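Local coordinates for protein endolysin B (Mycobacterium phage D29, PDB 3HC7) that hydrolyses the ester linkage between mycolic acids and the arabinogalactan-peptidoglycan of the mycobacterial cell wall, helping to lyse the host and release phage, at residues 3-14 with 33-44. Sequence-based numbering, arbitrary orientation.
Sequences KPWLFTVHGTGQ and IYRWQPIGNYPA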
loop_
_atom_site.group_PDB
_atom_site.type_symbol
_atom_site.label_atom_id
_atom_site.label_comp_id
_atom_site.label_asym_id
_atom_site.label_seq_id
_atom_site.Cartn_x
_atom_site.Cartn_y
_atom_site.Cartn_z
ATOM N N LYS A 3 -21.993 2.122 14.330
ATOM C CA LYS A 3 -20.809 1.269 14.259
ATOM C C LYS A 3 -20.004 1.590 12.997
ATOM O O LYS A 3 -20.507 1.429 11.886
ATOM C CB LYS A 3 -21.241 -0.198 14.267
ATOM C CG LYS A 3 -20.192 -1.186 14.757
ATOM C CD LYS A 3 -20.816 -2.565 14.990
ATOM C CE LYS A 3 -19.756 -3.639 15.184
ATOM N NZ LYS A 3 -20.333 -5.011 15.144
ATOM N N PRO A 4 -18.754 2.056 13.168
ATOM C CA PRO A 4 -17.910 2.478 12.039
ATOM C C PRO A 4 -17.439 1.301 11.188
ATOM O O PRO A 4 -17.347 0.177 11.676
ATOM C CB PRO A 4 -16.693 3.134 12.713
ATOM C CG PRO A 4 -16.982 3.162 14.187
ATOM C CD PRO A 4 -18.055 2.162 14.459
ATOM N N TRP A 5 -17.138 1.569 9.924
ATOM C CA TRP A 5 -16.650 0.537 9.020
ATOM C C TRP A 5 -15.136 0.523 8.937
ATOM O O TRP A 5 -14.493 1.575 8.976
ATOM C CB TRP A 5 -17.237 0.722 7.620
ATOM C CG TRP A 5 -18.605 0.175 7.522
ATOM C CD1 TRP A 5 -19.780 0.865 7.637
ATOM C CD2 TRP A 5 -18.958 -1.193 7.319
ATOM N NE1 TRP A 5 -20.843 0.008 7.505
ATOM C CE2 TRP A 5 -20.365 -1.264 7.313
ATOM C CE3 TRP A 5 -18.219 -2.368 7.136
ATOM C CZ2 TRP A 5 -21.049 -2.465 7.130
ATOM C CZ3 TRP A 5 -18.897 -3.555 6.951
ATOM C CH2 TRP A 5 -20.299 -3.597 6.953
ATOM N N LEU A 6 -14.577 -0.680 8.820
ATOM C CA LEU A 6 -13.152 -0.859 8.595
ATOM C C LEU A 6 -12.923 -1.616 7.286
ATOM O O LEU A 6 -13.393 -2.746 7.114
ATOM C CB LEU A 6 -12.508 -1.609 9.767
ATOM C CG LEU A 6 -11.032 -1.982 9.601
ATOM C CD1 LEU A 6 -10.188 -0.739 9.406
ATOM C CD2 LEU A 6 -10.529 -2.799 10.794
ATOM N N PHE A 7 -12.215 -0.976 6.361
ATOM C CA PHE A 7 -11.892 -1.583 5.074
ATOM C C PHE A 7 -10.424 -1.975 5.066
ATOM O O PHE A 7 -9.563 -1.183 5.448
ATOM C CB PHE A 7 -12.186 -0.609 3.929
ATOM C CG PHE A 7 -13.623 -0.175 3.861
ATOM C CD1 PHE A 7 -14.564 -0.943 3.189
ATOM C CD2 PHE A 7 -14.034 0.995 4.482
ATOM C CE1 PHE A 7 -15.889 -0.546 3.129
ATOM C CE2 PHE A 7 -15.361 1.399 4.429
ATOM C CZ PHE A 7 -16.287 0.628 3.751
ATOM N N THR A 8 -10.141 -3.199 4.634
ATOM C CA THR A 8 -8.787 -3.718 4.697
ATOM C C THR A 8 -8.362 -4.332 3.374
ATOM O O THR A 8 -9.139 -5.015 2.699
ATOM C CB THR A 8 -8.629 -4.780 5.808
ATOM O OG1 THR A 8 -9.553 -5.849 5.580
ATOM C CG2 THR A 8 -8.883 -4.168 7.178
ATOM N N VAL A 9 -7.114 -4.074 3.015
ATOM C CA VAL A 9 -6.549 -4.601 1.783
ATOM C C VAL A 9 -5.228 -5.283 2.096
ATOM O O VAL A 9 -4.272 -4.642 2.540
ATOM C CB VAL A 9 -6.340 -3.502 0.735
ATOM C CG1 VAL A 9 -5.958 -4.116 -0.610
ATOM C CG2 VAL A 9 -7.605 -2.671 0.595
ATOM N N HIS A 10 -5.194 -6.590 1.876
ATOM C CA HIS A 10 -4.000 -7.393 2.120
ATOM C C HIS A 10 -2.783 -6.987 1.294
ATOM O O HIS A 10 -2.898 -6.294 0.278
ATOM C CB HIS A 10 -4.303 -8.875 1.871
ATOM C CG HIS A 10 -4.905 -9.574 3.048
ATOM N ND1 HIS A 10 -4.186 -9.856 4.190
ATOM C CD2 HIS A 10 -6.151 -10.059 3.258
ATOM C CE1 HIS A 10 -4.961 -10.491 5.051
ATOM N NE2 HIS A 10 -6.161 -10.625 4.512
ATOM N N GLY A 11 -1.615 -7.444 1.739
ATOM C CA GLY A 11 -0.380 -7.252 1.007
ATOM C C GLY A 11 -0.211 -8.298 -0.076
ATOM O O GLY A 11 -1.021 -9.217 -0.211
ATOM N N THR A 12 0.853 -8.146 -0.854
ATOM C CA THR A 12 1.178 -9.058 -1.938
ATOM C C THR A 12 1.169 -10.516 -1.468
ATOM O O THR A 12 1.688 -10.838 -0.399
ATOM C CB THR A 12 2.563 -8.705 -2.498
ATOM O OG1 THR A 12 2.576 -7.322 -2.858
ATOM C CG2 THR A 12 2.903 -9.562 -3.708
ATOM N N GLY A 13 0.561 -11.391 -2.261
ATOM C CA GLY A 13 0.582 -12.814 -1.976
ATOM C C GLY A 13 -0.571 -13.370 -1.159
ATOM O O GLY A 13 -0.618 -14.573 -0.908
ATOM N N GLN A 14 -1.503 -12.516 -0.742
ATOM C CA GLN A 14 -2.655 -12.987 0.030
ATOM C C GLN A 14 -3.979 -12.612 -0.637
ATOM O O GLN A 14 -4.592 -11.611 -0.274
ATOM C CB GLN A 14 -2.610 -12.435 1.461
ATOM C CG GLN A 14 -3.800 -12.808 2.332
ATOM C CD GLN A 14 -4.042 -14.308 2.399
ATOM O OE1 GLN A 14 -3.836 -14.942 3.441
ATOM N NE2 GLN A 14 -4.487 -14.887 1.287
ATOM N N ILE A 33 -15.674 -2.939 17.937
ATOM C CA ILE A 33 -15.896 -1.510 17.803
ATOM C C ILE A 33 -16.053 -1.081 16.341
ATOM O O ILE A 33 -16.595 -0.016 16.059
ATOM C CB ILE A 33 -14.779 -0.694 18.498
ATOM C CG1 ILE A 33 -14.049 0.209 17.503
ATOM C CG2 ILE A 33 -13.827 -1.615 19.253
ATOM C CD1 ILE A 33 -13.317 1.364 18.157
ATOM N N TYR A 34 -15.583 -1.917 15.420
ATOM C CA TYR A 34 -15.725 -1.655 13.990
ATOM C C TYR A 34 -16.459 -2.802 13.303
ATOM O O TYR A 34 -16.324 -3.956 13.703
ATOM C CB TYR A 34 -14.353 -1.532 13.325
ATOM C CG TYR A 34 -13.559 -0.288 13.642
ATOM C CD1 TYR A 34 -12.692 -0.255 14.725
ATOM C CD2 TYR A 34 -13.643 0.841 12.833
ATOM C CE1 TYR A 34 -11.951 0.872 15.009
ATOM C CE2 TYR A 34 -12.902 1.971 13.109
ATOM C CZ TYR A 34 -12.057 1.980 14.198
ATOM O OH TYR A 34 -11.313 3.100 14.482
ATOM N N ARG A 35 -17.223 -2.476 12.265
ATOM C CA ARG A 35 -17.706 -3.475 11.316
ATOM C C ARG A 35 -16.626 -3.670 10.252
ATOM O O ARG A 35 -15.968 -2.708 9.854
ATOM C CB ARG A 35 -19.003 -3.007 10.665
ATOM C CG ARG A 35 -20.164 -2.903 11.633
ATOM C CD ARG A 35 -20.980 -1.657 11.367
ATOM N NE ARG A 35 -22.043 -1.873 10.395
ATOM C CZ ARG A 35 -22.880 -0.922 9.991
ATOM N NH1 ARG A 35 -22.766 0.311 10.469
ATOM N NH2 ARG A 35 -23.826 -1.199 9.108
ATOM N N TRP A 36 -16.454 -4.902 9.782
ATOM C CA TRP A 36 -15.316 -5.234 8.934
ATOM C C TRP A 36 -15.688 -5.677 7.519
ATOM O O TRP A 36 -16.448 -6.631 7.336
ATOM C CB TRP A 36 -14.464 -6.306 9.616
ATOM C CG TRP A 36 -13.276 -6.741 8.821
ATOM C CD1 TRP A 36 -12.541 -5.985 7.955
ATOM C CD2 TRP A 36 -12.663 -8.032 8.849
ATOM N NE1 TRP A 36 -11.518 -6.733 7.426
ATOM C CE2 TRP A 36 -11.569 -7.994 7.962
ATOM C CE3 TRP A 36 -12.938 -9.221 9.532
ATOM C CZ2 TRP A 36 -10.749 -9.101 7.741
ATOM C CZ3 TRP A 36 -12.125 -10.317 9.313
ATOM C CH2 TRP A 36 -11.044 -10.250 8.424
ATOM N N GLN A 37 -15.130 -4.981 6.529
ATOM C CA GLN A 37 -15.301 -5.336 5.124
ATOM C C GLN A 37 -13.961 -5.563 4.428
ATOM O O GLN A 37 -13.362 -4.626 3.898
ATOM C CB GLN A 37 -16.068 -4.246 4.379
ATOM C CG GLN A 37 -16.274 -4.558 2.907
ATOM C CD GLN A 37 -17.002 -5.874 2.712
ATOM O OE1 GLN A 37 -18.156 -6.018 3.116
ATOM N NE2 GLN A 37 -16.329 -6.843 2.100
ATOM N N PRO A 38 -13.485 -6.814 4.423
ATOM C CA PRO A 38 -12.245 -7.156 3.723
ATOM C C PRO A 38 -12.426 -6.932 2.231
ATOM O O PRO A 38 -13.508 -7.200 1.709
ATOM C CB PRO A 38 -12.081 -8.654 4.004
ATOM C CG PRO A 38 -12.950 -8.938 5.159
ATOM C CD PRO A 38 -14.093 -7.983 5.072
ATOM N N ILE A 39 -11.392 -6.444 1.555
ATOM C CA ILE A 39 -11.491 -6.171 0.125
ATOM C C ILE A 39 -11.054 -7.367 -0.729
ATOM O O ILE A 39 -9.888 -7.764 -0.710
ATOM C CB ILE A 39 -10.666 -4.917 -0.265
ATOM C CG1 ILE A 39 -11.167 -3.684 0.500
ATOM C CG2 ILE A 39 -10.715 -4.686 -1.767
ATOM C CD1 ILE A 39 -12.630 -3.407 0.328
ATOM N N GLY A 40 -11.994 -7.934 -1.481
ATOM C CA GLY A 40 -11.699 -9.042 -2.379
ATOM C C GLY A 40 -11.654 -8.617 -3.838
ATOM O O GLY A 40 -11.461 -7.436 -4.143
ATOM N N ASN A 41 -11.843 -9.573 -4.746
ATOM C CA ASN A 41 -11.697 -9.305 -6.175
ATOM C C ASN A 41 -10.352 -8.658 -6.451
ATOM O O ASN A 41 -10.242 -7.751 -7.274
ATOM C CB ASN A 41 -12.804 -8.376 -6.667
ATOM C CG ASN A 41 -14.173 -9.002 -6.560
ATOM O OD1 ASN A 41 -15.149 -8.328 -6.230
ATOM N ND2 ASN A 41 -14.254 -10.301 -6.836
ATOM N N TYR A 42 -9.332 -9.137 -5.753
ATOM C CA TYR A 42 -8.049 -8.463 -5.699
ATOM C C TYR A 42 -6.968 -9.535 -5.637
ATOM O O TYR A 42 -6.811 -10.202 -4.619
ATOM C CB TYR A 42 -8.032 -7.560 -4.463
ATOM C CG TYR A 42 -6.671 -7.150 -3.972
ATOM C CD1 TYR A 42 -5.800 -6.440 -4.785
ATOM C CD2 TYR A 42 -6.263 -7.453 -2.680
ATOM C CE1 TYR A 42 -4.550 -6.055 -4.331
ATOM C CE2 TYR A 42 -5.020 -7.071 -2.215
ATOM C CZ TYR A 42 -4.167 -6.373 -3.045
ATOM O OH TYR A 42 -2.924 -5.983 -2.591
ATOM N N PRO A 43 -6.230 -9.718 -6.743
ATOM C CA PRO A 43 -5.322 -10.865 -6.846
ATOM C C PRO A 43 -4.151 -10.789 -5.873
ATOM O O PRO A 43 -3.528 -11.812 -5.610
ATOM C CB PRO A 43 -4.802 -10.782 -8.290
ATOM C CG PRO A 43 -5.727 -9.873 -9.010
ATOM C CD PRO A 43 -6.249 -8.911 -7.974
ATOM N N ALA A 44 -3.854 -9.599 -5.362
ATOM C CA ALA A 44 -2.647 -9.377 -4.555
ATOM C C ALA A 44 -1.389 -9.973 -5.202
ATOM O O ALA A 44 -0.546 -10.561 -4.521
ATOM C CB ALA A 44 -2.833 -9.918 -3.141
HETATM O O HOH W 1 -7.831 -7.688 1.015
#
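K3 gives its carbonyl O to R35 NH1 (2.9 Å), which arrives on a lone pair in the carbonyl plane; the same NH1 also serves a salt bridge to D71. P4 O accepts R35 N, the first rung of a parallel ladder that continues through L6 N to R35 O, L6 O to Q37 N and T8 O to I39 N. R35 CB lies over the six-membered ring of W5, 3.6 Å from its centroid, a CH-pi contact; chi3 of 89° turns the arginine across the indole, putting W5 NE1 over the guanidinium face, the planes inclined by 40°. F7 CD1 packs against Q37 CB on this same sheet face. On the other, T8 OG1 takes W36 NE1 in the indole plane (2.8 Å, 177°). V9 puts CG1 over the Y42 ring and CG2 on I39 CG1. Beyond the ladder a water accepts from H10 N and donates to I39 O. Y42 OH donates to H10 O (2.9 Å), and G13 N, in the type II G11-Q14 turn, binds A44 O (2.6 Å); catalytic S82 lies alongside, its OG bonding T12 N. Strands 5-9 and 35-38, joined through helix 22-27, form a beta-alpha-beta unit at the sheet edge of a cutinase-like alpha/beta hydrolase.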